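Local coordinates for protein D-threo-3-hydroxyaspartate dehydratase (Delftia, PDB 3WQC) that catalyses the deamination of D-threo-3-hydroxyaspartate to oxaloacetate and ammonium, using pyridoxal 5'-phosphate and a divalent metal ion, at residues B[12-18]-B[378-382]. Residue numbers count along the deposited sequence, not the author numbering.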
loop_
_atom_site.group_PDB
_atom_site.type_symbol
_atom_site.label_atom_id
_atom_site.label_comp_id
_atom_site.label_asym_id
_atom_site.label_seq_id
_atom_site.Cartn_x
_atom_site.Cartn_y
_atom_site.Cartn_z
ATOM N N GLN B 12 -10.756 5.411 26.983
ATOM C CA GLN B 12 -11.469 4.742 25.883
ATOM C C GLN B 12 -11.777 5.603 24.637
ATOM O O GLN B 12 -12.374 6.679 24.738
ATOM C CB GLN B 12 -12.757 4.221 26.410
ATOM C CG GLN B 12 -13.367 3.194 25.498
ATOM C CD GLN B 12 -14.583 2.601 26.150
ATOM O OE1 GLN B 12 -15.669 3.201 26.152
ATOM N NE2 GLN B 12 -14.412 1.431 26.723
ATOM N N ASP B 13 -11.383 5.145 23.458
ATOM C CA ASP B 13 -11.635 5.935 22.229
ATOM C C ASP B 13 -12.943 5.616 21.556
ATOM O O ASP B 13 -13.516 4.542 21.747
ATOM C CB ASP B 13 -10.494 5.804 21.226
ATOM C CG ASP B 13 -9.299 6.718 21.595
ATOM O OD1 ASP B 13 -9.408 7.950 21.593
ATOM O OD2 ASP B 13 -8.236 6.231 21.889
ATOM N N THR B 14 -13.426 6.545 20.745
ATOM C CA THR B 14 -14.611 6.366 19.881
ATOM C C THR B 14 -14.254 6.928 18.536
ATOM O O THR B 14 -13.112 7.380 18.323
ATOM C CB THR B 14 -15.795 7.215 20.396
ATOM O OG1 THR B 14 -15.398 8.575 20.269
ATOM C CG2 THR B 14 -16.115 6.920 21.893
ATOM N N LEU B 15 -15.185 6.906 17.587
ATOM C CA LEU B 15 -14.897 7.456 16.260
ATOM C C LEU B 15 -14.710 8.946 16.274
ATOM O O LEU B 15 -14.182 9.520 15.321
ATOM C CB LEU B 15 -15.943 7.080 15.219
ATOM C CG LEU B 15 -16.121 5.604 14.992
ATOM C CD1 LEU B 15 -17.027 5.516 13.790
ATOM C CD2 LEU B 15 -14.807 4.916 14.618
ATOM N N LEU B 16 -15.125 9.593 17.369
ATOM C CA LEU B 16 -14.932 11.032 17.471
ATOM C C LEU B 16 -13.578 11.398 18.004
ATOM O O LEU B 16 -13.138 12.592 17.855
ATOM C CB LEU B 16 -16.001 11.613 18.433
ATOM C CG LEU B 16 -17.409 11.614 17.858
ATOM C CD1 LEU B 16 -18.326 12.193 18.912
ATOM C CD2 LEU B 16 -17.447 12.470 16.601
ATOM N N THR B 17 -12.924 10.476 18.741
ATOM C CA THR B 17 -11.680 10.822 19.445
ATOM C C THR B 17 -10.440 10.237 18.753
ATOM O O THR B 17 -9.343 10.694 18.984
ATOM C CB THR B 17 -11.657 10.360 20.928
ATOM O OG1 THR B 17 -11.681 8.918 20.976
ATOM C CG2 THR B 17 -12.850 10.983 21.691
ATOM N N LEU B 18 -10.617 9.229 17.882
ATOM C CA LEU B 18 -9.475 8.697 17.115
ATOM C C LEU B 18 -8.804 9.766 16.246
ATOM O O LEU B 18 -9.502 10.676 15.703
ATOM C CB LEU B 18 -9.986 7.612 16.151
ATOM C CG LEU B 18 -10.269 6.240 16.815
ATOM C CD1 LEU B 18 -10.912 5.323 15.806
ATOM C CD2 LEU B 18 -9.039 5.596 17.507
ATOM N N ASP B 378 -21.511 -0.427 21.135
ATOM C CA ASP B 378 -21.614 0.731 22.078
ATOM C C ASP B 378 -20.853 2.018 21.589
ATOM O O ASP B 378 -20.854 3.058 22.282
ATOM C CB ASP B 378 -21.239 0.323 23.495
ATOM C CG ASP B 378 -19.779 0.016 23.688
ATOM O OD1 ASP B 378 -18.956 0.013 22.714
ATOM O OD2 ASP B 378 -19.464 -0.226 24.863
ATOM N N GLY B 379 -20.178 1.931 20.437
ATOM C CA GLY B 379 -19.397 3.026 19.894
ATOM C C GLY B 379 -17.928 3.083 20.298
ATOM O O GLY B 379 -17.195 3.945 19.767
ATOM N N SER B 380 -17.522 2.218 21.263
ATOM C CA SER B 380 -16.179 2.008 21.781
ATOM C C SER B 380 -15.329 1.361 20.681
ATOM O O SER B 380 -15.865 0.491 19.937
ATOM C CB SER B 380 -16.527 0.879 22.807
ATOM O OG SER B 380 -15.496 0.560 23.588
ATOM N N VAL B 381 -14.038 1.753 20.547
ATOM C CA VAL B 381 -13.132 1.014 19.714
ATOM C C VAL B 381 -11.998 0.361 20.523
ATOM O O VAL B 381 -11.658 0.813 21.655
ATOM C CB VAL B 381 -12.519 1.889 18.548
ATOM C CG1 VAL B 381 -13.590 2.264 17.515
ATOM C CG2 VAL B 381 -11.733 3.127 19.075
ATOM N N GLN B 382 -11.393 -0.680 19.937
ATOM C CA GLN B 382 -10.221 -1.309 20.539
ATOM C C GLN B 382 -9.191 -1.468 19.473
ATOM O O GLN B 382 -9.566 -1.762 18.332
ATOM C CB GLN B 382 -10.617 -2.691 21.035
ATOM C CG GLN B 382 -9.622 -3.355 21.920
ATOM C CD GLN B 382 -10.232 -4.649 22.501
ATOM O OE1 GLN B 382 -10.582 -5.546 21.723
ATOM N NE2 GLN B 382 -10.442 -4.714 23.826
HETATM O O HOH W 1 -17.831 5.728 18.034
#
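Val381 loses 92 Å² to segment 12-18, far more than any other residue of this surface contact, and it is held through both backbone and side chain. Its N donates to Asp13 O (3.1 Å, 163° at the hydrogen), a nearly straight bond. Val381 CG2 lies 3.7 Å from Asp13 CB and 4.0 Å from Leu18 CD2, while Val381 CG1 is 4.1 Å from Leu15 CD2, so both leucines pack against the valine. Ser380 (39 Å²) brings OG to 3.4 Å from Gln12 CD, a van der Waals approach. Beside Ser380, at Gly379, a water accepts from Leu15 N (2.9 Å) and donates to Gly379 O (2.6 Å), bridging backbones whose N and O stand 4.2 Å apart. Thr14 OG1 accepts from Leu16 N (3.1 Å), forming an ST turn where the chain bends. The contact thus joins the link between helix 3-11 and strand 22-26 to the turn and second strand of the C-terminal β-hairpin, whose strands 371-375 and 381-385 pair antiparallel in the mixed sheet.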